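Local coordinates for protein galactonate dehydratase (Zobellia galactanivorans, PDB 5OLC) that belongs to the enolase superfamily, pairing a mandelate racemase-type N-terminal capping domain with a C-terminal TIM-barrel-like domain in a large oligomeric assembly, at residues 48-53 with 118-123; 314-319 with 362-367. All coordinates share one frame; numbering follows the deposited sequence.

Interaction 1 of 2, residues 48-53 with 118-123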
# COMPACT_ATOMS: atom_id res chain seq x y z
N ASP A 48 41.44 32.59 -19.96
CA ASP A 48 41.35 33.16 -21.32
C ASP A 48 40.33 34.32 -21.46
O ASP A 48 40.02 34.73 -22.57
CB ASP A 48 41.05 32.04 -22.33
CG ASP A 48 39.94 31.16 -21.83
OD1 ASP A 48 38.80 31.64 -21.77
OD2 ASP A 48 40.24 30.04 -21.35
N GLY A 49 39.82 34.83 -20.35
CA GLY A 49 38.90 35.96 -20.40
C GLY A 49 37.50 35.69 -20.92
O GLY A 49 36.77 36.64 -21.25
N THR A 50 37.12 34.41 -21.00
CA THR A 50 35.76 34.00 -21.35
C THR A 50 34.98 34.13 -20.06
O THR A 50 35.36 33.52 -19.04
CB THR A 50 35.72 32.57 -21.90
OG1 THR A 50 36.33 32.56 -23.19
CG2 THR A 50 34.32 32.02 -21.99
N TYR A 51 33.93 34.96 -20.07
CA TYR A 51 33.07 35.10 -18.91
C TYR A 51 31.74 34.45 -19.16
O TYR A 51 31.42 34.14 -20.30
CB TYR A 51 32.93 36.55 -18.46
CG TYR A 51 32.27 37.48 -19.47
CD1 TYR A 51 33.04 38.25 -20.33
CD2 TYR A 51 30.90 37.69 -19.45
CE1 TYR A 51 32.45 39.14 -21.22
CE2 TYR A 51 30.29 38.59 -20.33
CZ TYR A 51 31.07 39.32 -21.21
OH TYR A 51 30.49 40.19 -22.09
N GLY A 52 31.01 34.22 -18.08
CA GLY A 52 29.67 33.64 -18.06
C GLY A 52 28.87 34.26 -16.94
O GLY A 52 29.38 34.42 -15.82
N TRP A 53 27.63 34.67 -17.25
CA TRP A 53 26.72 35.30 -16.29
C TRP A 53 25.68 34.31 -15.71
O TRP A 53 25.05 33.54 -16.44
CB TRP A 53 26.06 36.56 -16.89
CG TRP A 53 26.96 37.76 -16.95
CD1 TRP A 53 27.53 38.31 -18.06
CD2 TRP A 53 27.41 38.55 -15.83
NE1 TRP A 53 28.30 39.40 -17.71
CE2 TRP A 53 28.25 39.56 -16.35
CE3 TRP A 53 27.15 38.52 -14.45
CZ2 TRP A 53 28.84 40.53 -15.53
CZ3 TRP A 53 27.75 39.47 -13.65
CH2 TRP A 53 28.57 40.47 -14.18
N GLY A 118 28.32 27.61 -23.67
CA GLY A 118 27.64 28.12 -24.85
C GLY A 118 28.57 28.97 -25.69
O GLY A 118 28.75 28.71 -26.88
N LYS A 119 29.22 29.95 -25.04
CA LYS A 119 30.21 30.82 -25.65
C LYS A 119 31.40 29.98 -26.21
O LYS A 119 31.62 29.98 -27.42
CB LYS A 119 30.67 31.90 -24.64
CG LYS A 119 29.59 32.97 -24.35
CD LYS A 119 29.89 33.78 -23.07
CE LYS A 119 29.18 35.11 -22.99
NZ LYS A 119 29.15 35.66 -21.61
N LEU A 120 32.09 29.24 -25.32
CA LEU A 120 33.22 28.32 -25.52
C LEU A 120 33.04 27.45 -26.79
O LEU A 120 33.96 27.37 -27.61
CB LEU A 120 33.28 27.39 -24.28
CG LEU A 120 34.61 26.94 -23.67
CD1 LEU A 120 35.51 26.19 -24.69
CD2 LEU A 120 35.30 28.05 -22.98
N LEU A 121 31.89 26.77 -26.92
CA LEU A 121 31.60 25.88 -28.06
C LEU A 121 30.79 26.57 -29.17
O LEU A 121 30.31 25.91 -30.08
CB LEU A 121 30.89 24.57 -27.59
CG LEU A 121 31.66 23.65 -26.62
CD1 LEU A 121 30.77 22.55 -26.12
CD2 LEU A 121 32.88 23.07 -27.28
N ASN A 122 30.66 27.90 -29.08
CA ASN A 122 29.98 28.80 -30.03
C ASN A 122 28.58 28.34 -30.46
O ASN A 122 28.22 28.41 -31.64
CB ASN A 122 30.86 29.08 -31.24
CG ASN A 122 30.72 30.51 -31.67
OD1 ASN A 122 29.80 30.87 -32.42
ND2 ASN A 122 31.53 31.39 -31.08
N LEU A 123 27.78 27.91 -29.48
CA LEU A 123 26.40 27.44 -29.67
C LEU A 123 25.46 27.98 -28.59
O LEU A 123 25.91 28.10 -27.45
CB LEU A 123 26.36 25.90 -29.59
CG LEU A 123 26.77 25.11 -30.82
CD1 LEU A 123 26.86 23.65 -30.48
CD2 LEU A 123 25.79 25.32 -31.96

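Interaction 2 of 2, residues 314-319 with 362-367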
# COMPACT_ATOMS: atom_id res chain seq x y z
N ALA A 314 17.95 31.55 -19.14
CA ALA A 314 18.07 30.15 -18.75
C ALA A 314 16.74 29.39 -19.01
O ALA A 314 16.77 28.27 -19.53
CB ALA A 314 18.48 30.05 -17.29
N ALA A 315 15.58 30.04 -18.71
CA ALA A 315 14.26 29.48 -18.98
C ALA A 315 13.97 29.46 -20.46
O ALA A 315 13.47 28.46 -20.94
CB ALA A 315 13.18 30.26 -18.24
N VAL A 316 14.35 30.52 -21.21
CA VAL A 316 14.16 30.55 -22.67
C VAL A 316 14.81 29.31 -23.27
O VAL A 316 14.17 28.57 -24.01
CB VAL A 316 14.71 31.83 -23.37
CG1 VAL A 316 14.32 31.85 -24.84
CG2 VAL A 316 14.26 33.11 -22.68
N HIS A 317 16.07 29.08 -22.90
CA HIS A 317 16.85 27.95 -23.38
C HIS A 317 16.36 26.62 -22.83
O HIS A 317 16.45 25.63 -23.54
CB HIS A 317 18.34 28.18 -23.14
CG HIS A 317 18.88 29.22 -24.07
ND1 HIS A 317 19.50 28.87 -25.26
CD2 HIS A 317 18.76 30.57 -24.03
CE1 HIS A 317 19.79 30.01 -25.87
NE2 HIS A 317 19.36 31.06 -25.17
N LEU A 318 15.77 26.59 -21.62
CA LEU A 318 15.25 25.32 -21.10
C LEU A 318 13.93 24.92 -21.77
O LEU A 318 13.86 23.77 -22.24
CB LEU A 318 15.14 25.28 -19.58
CG LEU A 318 14.88 23.87 -19.04
CD1 LEU A 318 16.04 23.34 -18.22
CD2 LEU A 318 13.54 23.81 -18.32
N VAL A 319 12.92 25.83 -21.86
CA VAL A 319 11.65 25.48 -22.52
C VAL A 319 11.87 25.20 -24.04
O VAL A 319 11.14 24.39 -24.62
CB VAL A 319 10.42 26.40 -22.22
CG1 VAL A 319 10.58 27.20 -20.94
CG2 VAL A 319 10.04 27.28 -23.40
N GLU A 362 11.04 34.57 -29.23
CA GLU A 362 11.86 33.82 -30.17
C GLU A 362 13.20 33.48 -29.55
O GLU A 362 13.95 34.38 -29.16
CB GLU A 362 12.03 34.62 -31.46
CG GLU A 362 12.60 33.87 -32.65
CD GLU A 362 12.71 34.76 -33.87
OE1 GLU A 362 11.66 35.25 -34.36
OE2 GLU A 362 13.86 35.03 -34.30
N VAL A 363 13.48 32.18 -29.46
CA VAL A 363 14.71 31.64 -28.88
C VAL A 363 15.92 32.19 -29.64
O VAL A 363 15.92 32.14 -30.87
CB VAL A 363 14.69 30.07 -28.84
CG1 VAL A 363 15.93 29.49 -28.16
CG2 VAL A 363 13.41 29.55 -28.17
N PRO A 364 16.94 32.77 -28.94
CA PRO A 364 18.12 33.28 -29.65
C PRO A 364 19.10 32.17 -30.09
O PRO A 364 19.14 31.09 -29.50
CB PRO A 364 18.75 34.25 -28.64
CG PRO A 364 18.40 33.66 -27.33
CD PRO A 364 17.09 32.93 -27.47
N CYS A 365 19.90 32.47 -31.12
CA CYS A 365 20.89 31.56 -31.73
C CYS A 365 22.32 31.91 -31.32
O CYS A 365 23.25 31.20 -31.69
CB CYS A 365 20.72 31.58 -33.25
SG CYS A 365 19.04 31.93 -33.79
N THR A 366 22.48 33.02 -30.58
CA THR A 366 23.74 33.57 -30.06
C THR A 366 24.44 32.59 -29.09
O THR A 366 23.74 31.88 -28.35
CB THR A 366 23.45 34.92 -29.38
OG1 THR A 366 22.50 34.74 -28.32
CG2 THR A 366 22.91 35.97 -30.36
N PRO A 367 25.80 32.52 -29.05
CA PRO A 367 26.47 31.57 -28.13
C PRO A 367 26.22 31.86 -26.65
O PRO A 367 26.38 33.00 -26.19
CB PRO A 367 27.96 31.70 -28.48
CG PRO A 367 28.02 32.44 -29.75
CD PRO A 367 26.78 33.28 -29.84

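Interaction 1 of 2, residues 48-53 with 118-123
Within the N-terminal capping domain of the enolase superfamily fold, the last strand of the three-stranded antiparallel sheet is joined to the C-terminal end of helix 101-120, and K119 reaches from the helix to Y51 on that strand to make the contact. The lysine leaves the last turn with CG anti to its own carbonyl carbon and runs extended beyond CG, which spans the gap between helix and strand. K119 NZ donates to Y51 O at 3.0 Å. The donor stands above the carbonyl plane, 55° out of it, and the C=O...N angle is 118°, so the ammonium is not aligned with a lone pair. A salt bridge to D115, one turn earlier on the same helix, gives NZ a second partner, and that carboxylate also accepts from the backbone N of W53.

The Y51 ring has its CG between the backbone N and the carbonyl carbon (chi1 63°), which brings the CD2-CE2 side round to the lysine; K119 NZ lies obliquely 3.4 Å from Y51 CE2. K43 makes a cation-pi contact with the same ring, whereas the hydroxyl is hydrogen-bonded to OD1 of D372 on strand 371-373.

Beyond K119 the helix closes in a Schellman motif, with N122 at positive phi, L123 N bonding to G118 O and N122 N to K119 O. Just before the strand, T50 OG1 bonds to D48 OD1, while T50 CG2 meets CD2 of L120 at 4.2 Å.

Interaction 2 of 2, residues 314-319 with 362-367
Apolar packing sets V316 of helix 309-321 against V363 and P364. A single methyl does the touching: CG1 of V316, placed anti to the backbone N (chi1 -173°), lies 4.1 Å from CG2 of V363 and 4.0 Å from CD of P364. CG1 of V316 also comes to 4.1 Å from CA of V363, so this methyl meets backbone as well as side chain. I354 on strand 350-357 touches both V316 and P364. In the fold, the contact lays a late helix of the TIM-barrel-like domain against the loop that leads from strand 360-362 to strand 371-373, and V363 and V319 both rest on I137 of strand 136-142.

A second kind of contact sets an imidazole against a proline ring. The H317 ring meets P364 obliquely, with H317 NE2 3.5 Å from CG and 3.7 Å from CD of P364, and H317 CE1 3.8 Å from the carbonyl O of P364. Polar partners of the histidine lie outside the two segments: ND1 is hydrogen-bonded to the backbone N of S126 at the start of helix 125-128, and NE2 makes a weak hydrogen bond to L369 O.

In the fold
From the N terminus, the chain first lays down the antiparallel sheet of the capping domain, and interaction 1 closes a mainly helical loop when helix 101-120 returns to strand 51-56. The chain then passes through helix 125-128 and most of the barrel before interaction 2 opens. That contact closes a second loop, from helix 309-321 to the segment after strand 360-362. The two loops follow in series, neither nesting nor crossing; their centres lie about 15 Å apart, and P367 packs on G118, K119, N122 and L123. The late barrel segment thereby borders both the barrel helix and the end of the capping-domain helix.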